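Local coordinates for Oxidored_FMN domain-containing protein ([Pseudomonas] geniculata N1, PDB 6L6J) that probably oxidises the amine 6-hydroxypseudooxynicotine, working with FMN and a [4Fe-4S] cluster, and also carries bound ADP, at residues 42-47 against 366-371; 383-388 against 410-415; 403-408 against 447-452; 431-436 against 531-536; 486-491 against 618-623. All coordinates share one frame; numbering follows the deposited sequence.

Contact 1: 42-47 against 366-371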
# COMPACT_ATOMS: atom_id res chain seq x y z
N ILE A 42 15.41 -5.91 9.40
CA ILE A 42 16.08 -5.19 10.52
C ILE A 42 16.05 -3.68 10.23
O ILE A 42 15.43 -2.97 11.02
CB ILE A 42 17.51 -5.74 10.76
CG1 ILE A 42 17.46 -7.05 11.56
CG2 ILE A 42 18.42 -4.74 11.43
CD1 ILE A 42 18.73 -7.89 11.45
N ALA A 43 16.66 -3.22 9.15
CA ALA A 43 16.76 -1.78 8.76
C ALA A 43 15.35 -1.18 8.61
O ALA A 43 15.12 -0.02 9.02
CB ALA A 43 17.57 -1.66 7.47
N PHE A 44 14.42 -1.94 8.03
CA PHE A 44 13.02 -1.49 7.86
C PHE A 44 12.45 -1.18 9.23
O PHE A 44 12.07 -0.05 9.45
CB PHE A 44 12.15 -2.50 7.10
CG PHE A 44 10.78 -1.97 6.80
CD1 PHE A 44 10.55 -1.20 5.66
CD2 PHE A 44 9.72 -2.17 7.69
CE1 PHE A 44 9.30 -0.66 5.40
CE2 PHE A 44 8.47 -1.63 7.43
CZ PHE A 44 8.26 -0.87 6.29
N ARG A 45 12.39 -2.17 10.12
CA ARG A 45 11.73 -2.06 11.45
C ARG A 45 12.48 -1.03 12.31
O ARG A 45 11.83 -0.17 12.90
CB ARG A 45 11.68 -3.43 12.11
CG ARG A 45 10.94 -4.50 11.32
CD ARG A 45 9.51 -4.12 11.07
NE ARG A 45 8.84 -5.08 10.21
CZ ARG A 45 7.63 -4.94 9.70
NH1 ARG A 45 6.92 -3.85 9.96
NH2 ARG A 45 7.12 -5.89 8.94
N LYS A 46 13.81 -1.08 12.35
CA LYS A 46 14.64 -0.09 13.11
C LYS A 46 14.12 1.34 12.86
O LYS A 46 13.93 2.10 13.85
CB LYS A 46 16.12 -0.21 12.73
CG LYS A 46 17.09 0.48 13.69
CD LYS A 46 18.57 0.36 13.28
CE LYS A 46 19.42 1.57 13.63
NZ LYS A 46 20.36 1.94 12.53
N ALA A 47 13.87 1.70 11.61
CA ALA A 47 13.51 3.09 11.22
C ALA A 47 12.24 3.53 11.97
O ALA A 47 12.09 4.74 12.31
CB ALA A 47 13.34 3.18 9.73
N PRO A 366 10.20 7.09 -0.71
CA PRO A 366 11.08 6.20 -1.47
C PRO A 366 12.02 5.30 -0.63
O PRO A 366 12.37 4.20 -1.11
CB PRO A 366 11.93 7.17 -2.30
CG PRO A 366 11.00 8.35 -2.51
CD PRO A 366 10.24 8.48 -1.21
N SER A 367 12.36 5.74 0.59
CA SER A 367 13.24 5.06 1.57
C SER A 367 12.62 3.73 2.02
O SER A 367 13.39 2.80 2.38
CB SER A 367 13.55 5.94 2.77
OG SER A 367 12.93 5.46 3.96
N ALA A 368 11.29 3.63 2.02
CA ALA A 368 10.55 2.41 2.46
C ALA A 368 11.04 1.24 1.61
O ALA A 368 10.84 1.30 0.40
CB ALA A 368 9.05 2.59 2.33
N GLY A 369 11.67 0.25 2.25
CA GLY A 369 12.20 -0.98 1.62
C GLY A 369 13.55 -0.78 0.96
O GLY A 369 14.02 -1.74 0.33
N GLU A 370 14.14 0.42 1.09
CA GLU A 370 15.50 0.76 0.57
C GLU A 370 16.47 1.04 1.73
O GLU A 370 17.63 1.45 1.42
CB GLU A 370 15.47 2.02 -0.30
CG GLU A 370 14.62 1.91 -1.55
CD GLU A 370 14.95 0.74 -2.45
OE1 GLU A 370 16.14 0.58 -2.82
OE2 GLU A 370 13.99 -0.02 -2.78
N GLU A 371 16.03 0.92 2.98
CA GLU A 371 16.84 1.29 4.19
C GLU A 371 18.21 0.56 4.14
O GLU A 371 19.26 1.22 4.32
CB GLU A 371 16.09 0.97 5.49
CG GLU A 371 14.78 1.74 5.67
CD GLU A 371 13.50 1.11 5.14
OE1 GLU A 371 13.55 0.11 4.40
OE2 GLU A 371 12.42 1.64 5.46

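Contact 2: 383-388 against 410-415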
# COMPACT_ATOMS: atom_id res chain seq x y z
N PRO A 383 25.47 15.01 3.99
CA PRO A 383 25.64 16.43 3.68
C PRO A 383 26.02 16.58 2.20
O PRO A 383 26.73 15.76 1.69
CB PRO A 383 26.73 16.91 4.65
CG PRO A 383 26.75 15.87 5.75
CD PRO A 383 26.38 14.57 5.06
N ALA A 384 25.50 17.61 1.55
CA ALA A 384 25.91 17.99 0.17
C ALA A 384 27.44 18.05 0.12
O ALA A 384 28.02 18.77 0.93
CB ALA A 384 25.29 19.32 -0.19
N HIS A 385 28.07 17.27 -0.76
CA HIS A 385 29.48 17.49 -1.16
C HIS A 385 29.56 18.91 -1.75
O HIS A 385 28.74 19.21 -2.66
CB HIS A 385 29.95 16.46 -2.21
CG HIS A 385 29.95 17.02 -3.60
ND1 HIS A 385 28.79 17.26 -4.31
CD2 HIS A 385 30.96 17.47 -4.39
CE1 HIS A 385 29.08 17.80 -5.48
NE2 HIS A 385 30.41 17.94 -5.55
N ASN A 386 30.46 19.76 -1.27
CA ASN A 386 30.57 21.14 -1.80
C ASN A 386 29.17 21.78 -1.82
O ASN A 386 28.51 21.77 -2.88
CB ASN A 386 31.23 21.14 -3.18
CG ASN A 386 31.32 22.52 -3.80
OD1 ASN A 386 31.00 23.52 -3.16
ND2 ASN A 386 31.75 22.57 -5.05
N SER A 387 28.76 22.35 -0.69
CA SER A 387 27.44 23.01 -0.45
C SER A 387 27.14 24.14 -1.46
O SER A 387 25.94 24.48 -1.63
CB SER A 387 27.39 23.51 0.97
OG SER A 387 26.48 24.57 1.09
N ASP A 388 28.17 24.75 -2.07
CA ASP A 388 28.03 25.93 -2.96
C ASP A 388 27.61 25.49 -4.37
O ASP A 388 27.31 26.37 -5.19
CB ASP A 388 29.32 26.76 -3.03
CG ASP A 388 29.63 27.53 -1.76
OD1 ASP A 388 28.66 28.08 -1.15
OD2 ASP A 388 30.83 27.57 -1.37
N ARG A 410 20.10 18.06 1.60
CA ARG A 410 21.56 17.78 1.71
C ARG A 410 22.32 19.09 1.86
O ARG A 410 23.43 19.05 2.43
CB ARG A 410 22.07 17.03 0.48
CG ARG A 410 21.47 15.64 0.29
CD ARG A 410 22.09 14.92 -0.88
NE ARG A 410 23.50 14.69 -0.63
CZ ARG A 410 24.40 14.31 -1.53
NH1 ARG A 410 24.03 14.09 -2.78
NH2 ARG A 410 25.66 14.15 -1.15
N GLY A 411 21.75 20.18 1.33
CA GLY A 411 22.20 21.57 1.54
C GLY A 411 22.63 22.27 0.25
O GLY A 411 23.11 23.42 0.34
N TYR A 412 22.49 21.62 -0.92
CA TYR A 412 22.87 22.19 -2.25
C TYR A 412 22.03 23.44 -2.53
O TYR A 412 20.94 23.60 -1.94
CB TYR A 412 22.66 21.20 -3.40
CG TYR A 412 23.60 20.03 -3.40
CD1 TYR A 412 24.85 20.11 -3.98
CD2 TYR A 412 23.26 18.83 -2.78
CE1 TYR A 412 25.74 19.04 -3.96
CE2 TYR A 412 24.13 17.75 -2.75
CZ TYR A 412 25.38 17.86 -3.34
OH TYR A 412 26.24 16.80 -3.31
N GLN A 413 22.53 24.30 -3.43
CA GLN A 413 21.77 25.43 -4.01
C GLN A 413 20.90 24.86 -5.13
O GLN A 413 21.48 24.29 -6.06
CB GLN A 413 22.70 26.55 -4.52
CG GLN A 413 23.71 27.04 -3.50
CD GLN A 413 23.05 27.51 -2.22
OE1 GLN A 413 22.01 28.15 -2.24
NE2 GLN A 413 23.65 27.16 -1.10
N VAL A 414 19.57 24.96 -5.03
CA VAL A 414 18.61 24.24 -5.92
C VAL A 414 17.65 25.24 -6.55
O VAL A 414 16.89 25.86 -5.82
CB VAL A 414 17.84 23.15 -5.15
CG1 VAL A 414 16.73 22.54 -6.00
CG2 VAL A 414 18.78 22.08 -4.61
N SER A 415 17.65 25.34 -7.88
CA SER A 415 16.58 26.00 -8.66
C SER A 415 15.71 24.93 -9.33
O SER A 415 16.27 23.92 -9.80
CB SER A 415 17.16 26.97 -9.65
OG SER A 415 17.65 28.10 -8.96

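Contact 3: 403-408 against 447-452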
# COMPACT_ATOMS: atom_id res chain seq x y z
N ALA A 403 13.59 15.18 -6.35
CA ALA A 403 15.03 15.50 -6.58
C ALA A 403 15.40 16.82 -5.87
O ALA A 403 16.35 16.81 -5.06
CB ALA A 403 15.29 15.59 -8.06
N ALA A 404 14.65 17.90 -6.16
CA ALA A 404 14.81 19.25 -5.56
C ALA A 404 14.78 19.12 -4.04
O ALA A 404 15.78 19.46 -3.40
CB ALA A 404 13.75 20.19 -6.05
N HIS A 405 13.69 18.57 -3.51
CA HIS A 405 13.55 18.30 -2.06
C HIS A 405 14.82 17.64 -1.54
O HIS A 405 15.40 18.19 -0.58
CB HIS A 405 12.29 17.49 -1.77
CG HIS A 405 11.96 17.39 -0.32
ND1 HIS A 405 12.38 18.32 0.59
CD2 HIS A 405 11.26 16.46 0.37
CE1 HIS A 405 11.94 17.98 1.80
NE2 HIS A 405 11.25 16.84 1.68
N THR A 406 15.26 16.54 -2.15
CA THR A 406 16.38 15.70 -1.66
C THR A 406 17.69 16.49 -1.67
O THR A 406 18.36 16.55 -0.63
CB THR A 406 16.50 14.38 -2.44
OG1 THR A 406 15.26 13.68 -2.35
CG2 THR A 406 17.61 13.50 -1.91
N LEU A 407 18.01 17.13 -2.80
CA LEU A 407 19.21 18.00 -2.95
C LEU A 407 19.13 19.16 -1.94
O LEU A 407 20.12 19.37 -1.20
CB LEU A 407 19.29 18.49 -4.40
CG LEU A 407 19.46 17.39 -5.45
CD1 LEU A 407 19.20 17.94 -6.84
CD2 LEU A 407 20.85 16.77 -5.36
N ALA A 408 17.99 19.86 -1.87
CA ALA A 408 17.76 20.97 -0.92
C ALA A 408 18.16 20.53 0.49
O ALA A 408 18.90 21.30 1.15
CB ALA A 408 16.32 21.45 -0.95
N VAL A 447 6.05 20.60 -2.00
CA VAL A 447 5.99 22.08 -2.18
C VAL A 447 6.15 22.74 -0.81
O VAL A 447 7.02 23.65 -0.69
CB VAL A 447 4.69 22.52 -2.87
CG1 VAL A 447 4.54 24.04 -2.86
CG2 VAL A 447 4.61 21.98 -4.28
N GLY A 448 5.37 22.30 0.19
CA GLY A 448 5.33 22.91 1.53
C GLY A 448 6.67 22.86 2.24
O GLY A 448 7.00 23.80 2.97
N GLN A 449 7.44 21.79 2.02
CA GLN A 449 8.82 21.64 2.55
C GLN A 449 9.80 22.50 1.76
O GLN A 449 10.68 23.10 2.39
CB GLN A 449 9.22 20.17 2.49
CG GLN A 449 8.41 19.31 3.44
CD GLN A 449 8.73 19.68 4.86
OE1 GLN A 449 9.89 19.83 5.21
NE2 GLN A 449 7.69 19.85 5.67
N LEU A 450 9.66 22.55 0.43
CA LEU A 450 10.63 23.24 -0.47
C LEU A 450 10.61 24.75 -0.25
O LEU A 450 11.68 25.34 -0.10
CB LEU A 450 10.33 22.90 -1.94
CG LEU A 450 11.00 21.63 -2.47
CD1 LEU A 450 10.39 21.18 -3.78
CD2 LEU A 450 12.50 21.82 -2.63
N GLN A 451 9.42 25.35 -0.18
CA GLN A 451 9.22 26.82 -0.30
C GLN A 451 9.64 27.57 0.98
O GLN A 451 9.63 28.81 0.93
CB GLN A 451 7.76 27.12 -0.68
CG GLN A 451 6.75 26.74 0.40
CD GLN A 451 5.34 26.81 -0.11
OE1 GLN A 451 5.10 27.14 -1.28
NE2 GLN A 451 4.40 26.50 0.76
N THR A 452 10.02 26.84 2.05
CA THR A 452 10.49 27.38 3.36
C THR A 452 12.01 27.19 3.52
O THR A 452 12.52 27.31 4.67
CB THR A 452 9.74 26.72 4.53
OG1 THR A 452 9.96 25.31 4.46
CG2 THR A 452 8.25 27.01 4.51

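Contact 4: 431-436 against 531-536. With SO4 (sulfate ion), chain E.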
# COMPACT_ATOMS: atom_id res chain seq x y z
N ARG A 431 -5.00 14.77 -10.02
CA ARG A 431 -5.57 14.92 -8.64
C ARG A 431 -7.00 15.44 -8.72
O ARG A 431 -7.73 15.23 -7.74
CB ARG A 431 -4.74 15.85 -7.75
CG ARG A 431 -4.90 17.33 -8.06
CD ARG A 431 -3.89 18.18 -7.33
NE ARG A 431 -4.09 18.13 -5.88
CZ ARG A 431 -3.25 18.64 -4.96
NH1 ARG A 431 -2.13 19.24 -5.33
NH2 ARG A 431 -3.54 18.52 -3.68
N ARG A 432 -7.39 16.07 -9.84
CA ARG A 432 -8.75 16.62 -10.10
C ARG A 432 -9.68 15.59 -10.77
O ARG A 432 -10.87 15.92 -10.93
CB ARG A 432 -8.65 17.87 -10.97
CG ARG A 432 -8.17 19.11 -10.22
CD ARG A 432 -7.57 20.09 -11.18
NE ARG A 432 -7.32 21.39 -10.58
CZ ARG A 432 -6.21 21.77 -9.95
NH1 ARG A 432 -5.20 20.93 -9.77
NH2 ARG A 432 -6.11 23.00 -9.47
N LEU A 433 -9.18 14.42 -11.17
CA LEU A 433 -10.03 13.32 -11.70
C LEU A 433 -10.73 12.62 -10.53
O LEU A 433 -10.20 12.57 -9.42
CB LEU A 433 -9.17 12.31 -12.47
CG LEU A 433 -8.59 12.80 -13.79
CD1 LEU A 433 -7.69 11.73 -14.38
CD2 LEU A 433 -9.69 13.18 -14.77
N PRO A 434 -11.92 12.02 -10.74
CA PRO A 434 -12.66 11.41 -9.64
C PRO A 434 -11.85 10.32 -8.91
O PRO A 434 -11.26 9.47 -9.56
CB PRO A 434 -13.90 10.80 -10.31
CG PRO A 434 -14.04 11.56 -11.60
CD PRO A 434 -12.61 11.86 -12.02
N ARG A 435 -11.83 10.46 -7.59
CA ARG A 435 -11.30 9.58 -6.51
C ARG A 435 -9.78 9.51 -6.52
O ARG A 435 -9.25 8.72 -5.73
CB ARG A 435 -12.08 8.25 -6.39
CG ARG A 435 -12.01 7.26 -7.53
CD ARG A 435 -13.37 6.61 -7.78
NE ARG A 435 -14.03 6.24 -6.54
CZ ARG A 435 -15.31 5.92 -6.40
NH1 ARG A 435 -16.11 5.86 -7.44
NH2 ARG A 435 -15.79 5.62 -5.20
N LEU A 436 -9.11 10.48 -7.16
CA LEU A 436 -7.63 10.58 -7.18
C LEU A 436 -7.18 11.80 -6.39
O LEU A 436 -6.04 12.21 -6.55
CB LEU A 436 -7.15 10.70 -8.63
CG LEU A 436 -7.14 9.42 -9.46
CD1 LEU A 436 -6.20 9.60 -10.63
CD2 LEU A 436 -6.75 8.20 -8.63
N TYR A 531 -4.07 -0.31 -15.34
CA TYR A 531 -4.09 0.29 -13.97
C TYR A 531 -5.32 1.20 -13.80
O TYR A 531 -6.38 0.83 -14.28
CB TYR A 531 -2.68 0.85 -13.73
CG TYR A 531 -2.38 1.26 -12.31
CD1 TYR A 531 -3.17 0.88 -11.25
CD2 TYR A 531 -1.31 2.09 -12.04
CE1 TYR A 531 -2.92 1.31 -9.96
CE2 TYR A 531 -1.02 2.50 -10.74
CZ TYR A 531 -1.83 2.12 -9.69
OH TYR A 531 -1.56 2.52 -8.40
N TYR A 532 -5.19 2.38 -13.22
CA TYR A 532 -6.34 3.22 -12.78
C TYR A 532 -6.81 4.21 -13.86
O TYR A 532 -7.95 4.64 -13.79
CB TYR A 532 -5.93 4.03 -11.55
CG TYR A 532 -4.79 4.99 -11.81
CD1 TYR A 532 -3.48 4.59 -11.66
CD2 TYR A 532 -5.03 6.30 -12.18
CE1 TYR A 532 -2.42 5.46 -11.85
CE2 TYR A 532 -3.98 7.19 -12.39
CZ TYR A 532 -2.67 6.77 -12.22
OH TYR A 532 -1.65 7.65 -12.43
N MET A 533 -5.95 4.61 -14.81
CA MET A 533 -6.25 5.77 -15.68
C MET A 533 -7.52 5.55 -16.50
O MET A 533 -8.29 6.50 -16.67
CB MET A 533 -5.10 6.08 -16.63
CG MET A 533 -5.37 7.28 -17.54
SD MET A 533 -5.94 8.78 -16.66
CE MET A 533 -4.37 9.53 -16.23
N ALA A 534 -7.75 4.34 -16.98
CA ALA A 534 -8.93 4.05 -17.83
C ALA A 534 -10.17 3.95 -16.95
O ALA A 534 -11.23 4.43 -17.40
CB ALA A 534 -8.71 2.81 -18.65
N ALA A 535 -10.07 3.33 -15.76
CA ALA A 535 -11.23 3.16 -14.85
C ALA A 535 -11.63 4.56 -14.36
O ALA A 535 -12.84 4.82 -14.18
CB ALA A 535 -10.93 2.24 -13.69
N VAL A 536 -10.64 5.42 -14.19
CA VAL A 536 -10.89 6.79 -13.67
C VAL A 536 -11.59 7.62 -14.76
O VAL A 536 -12.51 8.38 -14.40
CB VAL A 536 -9.58 7.43 -13.13
CG1 VAL A 536 -9.76 8.87 -12.71
CG2 VAL A 536 -9.04 6.63 -11.95
S SO4 E . -9.89 24.45 -10.55
O1 SO4 E . -9.62 25.17 -9.30
O2 SO4 E . -8.70 23.69 -10.97
O3 SO4 E . -10.99 23.51 -10.33
O4 SO4 E . -10.25 25.40 -11.59

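Contact 5: 486-491 against 618-623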
# COMPACT_ATOMS: atom_id res chain seq x y z
N ARG A 486 -0.54 8.81 -25.53
CA ARG A 486 -0.53 8.73 -27.00
C ARG A 486 -1.91 8.26 -27.47
O ARG A 486 -2.68 7.72 -26.62
CB ARG A 486 0.56 7.74 -27.41
CG ARG A 486 0.26 6.31 -26.99
CD ARG A 486 1.49 5.44 -27.00
NE ARG A 486 2.06 5.29 -28.34
CZ ARG A 486 3.14 4.58 -28.61
NH1 ARG A 486 3.74 3.92 -27.64
NH2 ARG A 486 3.57 4.49 -29.86
N GLY A 487 -2.20 8.39 -28.77
CA GLY A 487 -3.57 8.26 -29.29
C GLY A 487 -3.72 7.41 -30.54
O GLY A 487 -4.76 7.55 -31.21
N GLU A 488 -2.76 6.53 -30.84
CA GLU A 488 -2.86 5.60 -32.00
C GLU A 488 -3.15 4.18 -31.48
O GLU A 488 -3.16 3.23 -32.29
CB GLU A 488 -1.66 5.81 -32.93
CG GLU A 488 -0.34 5.23 -32.46
CD GLU A 488 0.23 5.75 -31.14
OE1 GLU A 488 1.33 6.37 -31.16
OE2 GLU A 488 -0.42 5.51 -30.09
N GLY A 489 -3.43 4.03 -30.17
CA GLY A 489 -3.81 2.75 -29.54
C GLY A 489 -2.65 1.78 -29.38
O GLY A 489 -2.88 0.63 -28.96
N VAL A 490 -1.44 2.21 -29.74
CA VAL A 490 -0.18 1.42 -29.64
C VAL A 490 0.29 1.49 -28.17
O VAL A 490 -0.03 2.51 -27.49
CB VAL A 490 0.84 1.97 -30.67
CG1 VAL A 490 2.28 1.51 -30.44
CG2 VAL A 490 0.40 1.64 -32.08
N GLY A 491 1.00 0.47 -27.69
CA GLY A 491 1.73 0.57 -26.41
C GLY A 491 1.85 -0.74 -25.67
O GLY A 491 2.79 -0.83 -24.84
N GLY A 618 -0.93 3.69 -23.26
CA GLY A 618 0.46 3.93 -22.82
C GLY A 618 0.83 5.39 -22.93
O GLY A 618 -0.04 6.21 -23.33
N GLN A 619 2.07 5.70 -22.55
CA GLN A 619 2.62 7.07 -22.46
C GLN A 619 3.89 7.13 -23.31
O GLN A 619 4.56 6.10 -23.42
CB GLN A 619 2.92 7.44 -21.00
CG GLN A 619 1.71 7.46 -20.07
CD GLN A 619 2.10 7.38 -18.60
OE1 GLN A 619 2.46 6.33 -18.07
NE2 GLN A 619 2.02 8.51 -17.93
N LEU A 620 4.18 8.28 -23.93
CA LEU A 620 5.43 8.56 -24.68
C LEU A 620 6.19 9.68 -23.96
O LEU A 620 5.55 10.71 -23.63
CB LEU A 620 5.12 9.01 -26.11
CG LEU A 620 4.69 7.91 -27.07
CD1 LEU A 620 4.07 8.53 -28.33
CD2 LEU A 620 5.86 6.99 -27.40
N SER A 621 7.50 9.51 -23.75
CA SER A 621 8.35 10.45 -22.97
C SER A 621 8.52 11.78 -23.74
O SER A 621 8.70 11.74 -24.96
CB SER A 621 9.66 9.80 -22.65
OG SER A 621 9.47 8.69 -21.78
N GLU A 622 8.41 12.91 -23.03
CA GLU A 622 8.86 14.24 -23.51
C GLU A 622 10.35 14.37 -23.19
O GLU A 622 10.67 14.77 -22.08
CB GLU A 622 8.05 15.34 -22.84
CG GLU A 622 6.62 15.44 -23.36
CD GLU A 622 6.50 15.96 -24.78
OE1 GLU A 622 7.50 16.53 -25.30
OE2 GLU A 622 5.43 15.77 -25.38
N ASP A 623 11.22 13.99 -24.13
CA ASP A 623 12.68 13.89 -23.88
C ASP A 623 13.46 14.71 -24.91
O ASP A 623 14.70 14.57 -24.93
CB ASP A 623 13.14 12.42 -23.83
CG ASP A 623 12.92 11.62 -25.10
OD1 ASP A 623 12.57 12.24 -26.13
OD2 ASP A 623 13.12 10.37 -25.06

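Contact 1: 42-47 against 366-371
Phe44 and Glu371 carry this buried contact between helix 38-51 and the loop 366-371. Phe44 has CG anti to the backbone N (chi1 -174°). The ring edge meets the loop backbone, with Phe44 CD1 3.9 Å from Gly369 N. Ala368 CA lies at the same edge, 4.4 Å from Phe44 CE1. Glu371 has CG anti to its own carbonyl carbon, and its chain then bends at chi2 (90°). The bend turns the carboxylate back toward Gly369 and brings it beside the ring. Glu371 OE2 comes to 3.4 Å from Phe44 CD1, obliquely to the ring, and the ring and carboxylate planes stand 84° apart. Glu371 OE1 takes a weak bond from Gly369 N at 2.9 Å, which ties the bent side chain to its own loop. OE2 forms a salt bridge with Arg48, so this buried carboxylate is probably charged. Arg48 also binds the carbonyl of Phe44 and makes a cation-pi contact with its ring. One helical position back, Ala43 points at the loop, and its CB sits 3.6 Å from Glu371 CB. The short alanine lets the loop come close to the helix. Helix 38-51 joins the first two strands of the eight-stranded barrel. The loop follows the cysteines that bind the [4Fe-4S] cluster, so the contact belongs to the junction of FMN barrel and cluster segment in this flavoenzyme family.

Contact 2: 383-388 against 410-415
The hydroxyl of Tyr412 and ND1 of His385 form the straightest bond here, 2.8 Å long at 175°. Either group could be the donor. The hydroxyl lies at the edge of the imidazole, near its plane. It also takes a weak bond from His385 N, so one oxygen meets both the backbone and the side chain of the same residue. A second firm bond runs from Ala384 N to Arg410 O, 2.7 Å at 167°, with the donor above the carbonyl plane. Arg410 NH2 adds a weak bond to Pro383 O at 3.4 Å. Its NE reaches Pro382 O, and NH1 holds the backbone oxygens of Gly664 and Tyr667. Arg410 ends helix 398-410, and Gly411 follows with positive phi in a Schellman motif. The chain then enters strand 413-417, completing the first beta-alpha-beta unit of the Rossmann-like domain. The loop 383-388 leads into strand 390-394 of the same unit. Ala384 packs its CB over one face of the Tyr412 ring, a CH-pi contact 3.3 Å from the centroid. Tyr412 has CG anti to its carbonyl carbon. The side chain starts out away from the loop, but the ring reaches back to it. The His385 and Tyr412 rings meet rim to rim, centroids 5.7 Å apart. Farther out, an Asx turn at Asn386 shapes the exposed loop, and Gln413 CG lies 4.0 Å from Asp388 O.

Contact 3: 403-408 against 447-452
Two helices meet side by side here, His405 facing Leu450 with CA atoms 6.0 Å apart. Segment 403-408 is regular helix. The first residues of segment 447-452 are helical too, and Thr452 OG1 gives a weak bond to Gln449 O. Both belong to the Rossmann-like domain. Helix 398-410 follows the first strand, 390-394, and its glycine-rich turn, and helix 441-450 runs into strand 456-459. Leu450 makes most of the contact. It does not leave its backbone straight at the neighbour, but CG lies anti to the carbonyl carbon and chi2 is extended (166°). This carries the branch across the gap. Leu450 CD2 settles on the backbone between Ala404 and His405, 3.6 Å from His405 N. The methyls of Ala404 and Ala408, one helical turn apart, border the same spot, with CB of Ala408 4.2 Å from Leu450 CD2. These small residues let the leucine lie low on the helix. Leu450 also touches Val456 and Met458, so the contact closes over strand 456-459. The side chain of His405 makes a second, separate contact. Its CG is anti to the backbone N (chi1 -170°), and the ring leans toward the second helix. The Gln449 chain bends at chi2 and its NE2 binds Asp340. The histidine ring meets CB and CG of Gln449, with His405 CE1 3.6 Å from Gln449 CB.

Contact 4: 431-436 against 531-536
Val536 stands at the centre of this buried contact and points at the loop 431-436. Its CG1 is anti to the backbone N (chi1 174°) and lies among three residues. Val536 CG1 is 3.5 Å from Leu433 CB and 3.5 Å from Pro434 O, and Leu436 CD1 is also near. The proline ring is a little farther, with Pro434 CD 4.2 Å from Val536 CG1 and the side chains crossing obliquely. CG2 turns to Leu436 and meets its CG. Leu433 crosses Val536 at about a right angle and passes on toward Met533. The Met533 chain leaves its helix in the other direction, then bends at chi2 and chi3, so that Met533 SD comes back to 4.1 Å from Leu433 CD1. Leu436 crosses Tyr532 at about a right angle. Leu436 CD1 touches Tyr532 CE2 at 3.7 Å, obliquely to the ring. Tyr532 has CG in the crowded position between the backbone N and carbonyl carbon (chi1 62°). Its hydroxyl binds Glu430, and its ring meets Trp439 edge-to-face. A type II turn from Leu433 to Leu436 brings both leucines to the same helix. Arg432 points elsewhere: its extended chain gives NE to O2 of a sulfate at 2.7 Å, and NH2 adds a weak bond to the same oxygen and a salt bridge to Glu422. The sulfate probably comes from the crystallisation liquor. The contact joins the Rossmann-like domain to the second alpha/beta domain beside Arg426, which binds ADP. The two segments meet by apolar side-chain contact, while Arg435 to Asp539 and Tyr532 to Glu430 add directed bonds just outside the pairing.

Contact 5: 486-491 against 618-623
A weak bond from Arg486 N to Gly618 O, 3.4 Å at 165°, links the backbones and carries on the antiparallel pairing that joins Leu620 to Lys484. Beyond Arg486 the chain leaves the sheet and turns through three glycines. Arg486 starts with CG in the crowded position between its backbone N and carbonyl carbon (chi1 66°). The chain then bends at chi3 and lies across Leu620 at about a right angle. CB of Arg486 rests 3.7 Å from Leu620 CD1. Farther along, Leu620 CD2 sits over one face of the guanidinium, 3.7 Å from Arg486 NH1. Val490 CG1 lies over the opposite face. The flat group is thus held between two aliphatic branches, one from each segment. Its edge goes to Glu488, two residues on. Arg486 NE and NH2 grip Glu488 OE1 side-on, at 3.1 Å and 3.2 Å, in the guanidinium plane but above the carboxylate plane. Glu488 OE2 accepts a weak bond from Arg486 NE at 3.0 Å and another weak one from Val490 N. This salt bridge probably fixes the turn of the guanidinium and keeps the 486-491 loop folded on itself. Gly618 has backbone angles suited to glycine and lets Gly491 come near. The contact lies at the surface, with the side chain of Leu620 about 12 Å from ADP. It extends the antiparallel pair of strands 483-485 and 612-621 in the mixed sheet by one weak backbone bond.

Only contacts 2 and 3 touch. They meet in helix 398-410 and strand 413-417, which follow each other in the chain, and Tyr412 N lies 3.3 Å from Leu407 O, a probable hydrogen bond. Contact 1 sits nearest the redox centres: the side chain of Ala368 is about 7 Å from the [4Fe-4S] cluster and that of Phe44 about 8 Å from FMN. Contact 4 lies across the chain's centre, about 30 Å from contact 1 between centres. Contact 5 is about 18 Å from contact 4, centre to centre. Side chains lie about 11 Å from ADP in contact 3 (Ala404), 9 Å in contact 4 (Tyr532) and 12 Å in contact 5 (Leu620). Contact 2 is remote from the annotated sites.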